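Local coordinates for putative type 11 methyltransferase (Sulfolobus solfataricus, PDB 3I9F), which probably transfers methyl groups from S-adenosylmethionine, as a member of the type 11 methyltransferase family, to an acceptor that is not established, at residues F30-L35 / L42-I47. Residues are numbered along the deposited sequence; the frame is centred on the assembly and turned at random.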
loop_
_atom_site.group_PDB
_atom_site.type_symbol
_atom_site.label_atom_id
_atom_site.label_comp_id
_atom_site.label_asym_id
_atom_site.label_seq_id
_atom_site.Cartn_x
_atom_site.Cartn_y
_atom_site.Cartn_z
ATOM N N PHE B 30 17.389 2.276 -7.631
ATOM C CA PHE B 30 18.203 1.714 -8.660
ATOM C C PHE B 30 17.615 0.427 -9.182
ATOM O O PHE B 30 17.511 0.235 -10.376
ATOM C CB PHE B 30 19.611 1.479 -8.118
ATOM C CG PHE B 30 20.537 0.913 -9.114
ATOM C CD1 PHE B 30 21.027 1.694 -10.166
ATOM C CD2 PHE B 30 20.904 -0.401 -9.047
ATOM C CE1 PHE B 30 21.886 1.153 -11.121
ATOM C CE2 PHE B 30 21.764 -0.942 -9.987
ATOM C CZ PHE B 30 22.258 -0.163 -11.028
ATOM N N TYR B 31 17.197 -0.447 -8.293
ATOM C CA TYR B 31 16.804 -1.790 -8.707
ATOM C C TYR B 31 15.401 -1.898 -9.307
ATOM O O TYR B 31 15.059 -2.930 -9.913
ATOM C CB TYR B 31 16.936 -2.758 -7.529
ATOM C CG TYR B 31 18.319 -3.276 -7.399
ATOM C CD1 TYR B 31 18.701 -4.421 -8.050
ATOM C CD2 TYR B 31 19.251 -2.606 -6.642
ATOM C CE1 TYR B 31 19.963 -4.891 -7.946
ATOM C CE2 TYR B 31 20.525 -3.070 -6.534
ATOM C CZ TYR B 31 20.880 -4.218 -7.189
ATOM O OH TYR B 31 22.169 -4.691 -7.088
ATOM N N CYS B 32 14.596 -0.857 -9.135
ATOM C CA CYS B 32 13.200 -0.893 -9.560
ATOM C C CYS B 32 12.947 -1.234 -11.038
ATOM O O CYS B 32 12.097 -2.072 -11.324
ATOM C CB CYS B 32 12.517 0.416 -9.172
ATOM S SG CYS B 32 12.090 0.403 -7.397
ATOM N N LYS B 33 13.689 -0.631 -11.974
ATOM C CA LYS B 33 13.455 -0.925 -13.392
ATOM C C LYS B 33 13.797 -2.355 -13.713
ATOM O O LYS B 33 13.130 -2.993 -14.521
ATOM C CB LYS B 33 14.183 0.059 -14.318
ATOM C CG LYS B 33 15.662 -0.217 -14.662
ATOM C CD LYS B 33 16.306 1.074 -15.263
ATOM C CE LYS B 33 17.384 0.777 -16.304
ATOM N NZ LYS B 33 16.901 -0.223 -17.326
ATOM N N TYR B 34 14.794 -2.893 -13.036
ATOM C CA TYR B 34 15.143 -4.280 -13.266
ATOM C C TYR B 34 14.088 -5.196 -12.672
ATOM O O TYR B 34 13.722 -6.174 -13.288
ATOM C CB TYR B 34 16.546 -4.577 -12.754
ATOM C CG TYR B 34 17.600 -3.687 -13.401
ATOM C CD1 TYR B 34 18.208 -4.050 -14.615
ATOM C CD2 TYR B 34 17.962 -2.467 -12.831
ATOM C CE1 TYR B 34 19.152 -3.226 -15.231
ATOM C CE2 TYR B 34 18.900 -1.640 -13.447
ATOM C CZ TYR B 34 19.489 -2.029 -14.646
ATOM O OH TYR B 34 20.429 -1.220 -15.234
ATOM N N LEU B 35 13.546 -4.856 -11.511
ATOM C CA LEU B 35 12.492 -5.680 -10.869
ATOM C C LEU B 35 11.118 -5.576 -11.543
ATOM O O LEU B 35 10.300 -6.489 -11.458
ATOM C CB LEU B 35 12.337 -5.305 -9.380
ATOM C CG LEU B 35 13.561 -5.554 -8.514
ATOM C CD1 LEU B 35 13.352 -4.983 -7.145
ATOM C CD2 LEU B 35 13.876 -7.046 -8.447
ATOM N N LEU B 42 4.927 -4.889 -7.375
ATOM C CA LEU B 42 6.193 -4.411 -6.854
ATOM C C LEU B 42 5.931 -3.434 -5.726
ATOM O O LEU B 42 5.284 -2.386 -5.932
ATOM C CB LEU B 42 7.032 -3.734 -7.939
ATOM C CG LEU B 42 8.409 -3.216 -7.529
ATOM C CD1 LEU B 42 9.213 -4.210 -6.698
ATOM C CD2 LEU B 42 9.180 -2.864 -8.794
ATOM N N TYR B 43 6.435 -3.791 -4.543
ATOM C CA TYR B 43 6.412 -2.910 -3.392
ATOM C C TYR B 43 7.809 -2.342 -3.183
ATOM O O TYR B 43 8.793 -3.091 -3.210
ATOM C CB TYR B 43 6.050 -3.679 -2.140
ATOM C CG TYR B 43 4.675 -4.267 -2.064
ATOM C CD1 TYR B 43 3.600 -3.495 -1.681
ATOM C CD2 TYR B 43 4.452 -5.627 -2.309
ATOM C CE1 TYR B 43 2.327 -4.027 -1.578
ATOM C CE2 TYR B 43 3.190 -6.170 -2.181
ATOM C CZ TYR B 43 2.128 -5.360 -1.814
ATOM O OH TYR B 43 0.846 -5.868 -1.701
ATOM N N CYS B 44 7.894 -1.041 -2.960
ATOM C CA CYS B 44 9.110 -0.381 -2.525
ATOM C C CYS B 44 8.943 0.176 -1.116
ATOM O O CYS B 44 8.096 1.038 -0.883
ATOM C CB CYS B 44 9.405 0.777 -3.444
ATOM S SG CYS B 44 9.922 0.230 -5.058
ATOM N N ILE B 45 9.770 -0.305 -0.201
ATOM C CA ILE B 45 9.780 0.159 1.183
ATOM C C ILE B 45 11.015 1.012 1.508
ATOM O O ILE B 45 12.144 0.618 1.266
ATOM C CB ILE B 45 9.769 -1.027 2.174
ATOM C CG1 ILE B 45 8.672 -2.015 1.771
ATOM C CG2 ILE B 45 9.634 -0.502 3.599
ATOM C CD1 ILE B 45 8.270 -2.998 2.795
ATOM N N ASP B 46 10.796 2.182 2.064
ATOM C CA ASP B 46 11.890 2.944 2.620
ATOM C C ASP B 46 11.374 3.945 3.642
ATOM O O ASP B 46 10.342 4.585 3.463
ATOM C CB ASP B 46 12.734 3.640 1.522
ATOM C CG ASP B 46 14.207 3.894 1.963
ATOM O OD1 ASP B 46 15.136 3.495 1.213
ATOM O OD2 ASP B 46 14.445 4.470 3.075
ATOM N N ILE B 47 12.105 4.030 4.741
ATOM C CA ILE B 47 11.857 5.019 5.766
ATOM C C ILE B 47 12.067 6.444 5.227
ATOM O O ILE B 47 11.391 7.354 5.627
ATOM C CB ILE B 47 12.766 4.779 6.973
ATOM C CG1 ILE B 47 12.428 5.787 8.079
ATOM C CG2 ILE B 47 14.246 4.891 6.569
ATOM C CD1 ILE B 47 12.752 5.307 9.450
#
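Leu42 reaches from its strand to helix 32-36 with a single methyl, CD2, which lies 4.0 Å from Leu35 CB and 3.9 Å from Cys32 O. Its CG stands anti to the backbone N (chi1 -178°), which carries the branched end toward the helix. Leucine suits this buried place because its apolar branched end is long enough to reach the helix and has no polar group to satisfy. Tyr43, the next residue, turns to the other side of the strand and packs on Val20 and Val22. Cys44 then faces the helix again, and its SG lies 3.2 Å from Cys32 SG. The sulfurs meet end to end, well beyond the length of a disulfide, so the two cysteines pack as small, polarisable side chains between helix and strand. Just past the strand, Asp46 turns to the same side as Leu42 and Cys44, and its OD1 accepts a hydrogen bond from Gly27 N in the loop ahead of the helix. The contact closes the beta-alpha-beta unit formed by strand 19-24, helix 32-36 and strand 39-45, in the Rossmann-like sheet of the methyltransferase domain. Strand 39-45 runs parallel between strands 63-65 and 19-24, while Leu35 also packs against Leu80 of strand 76-82 and Phe14 of helix 10-14.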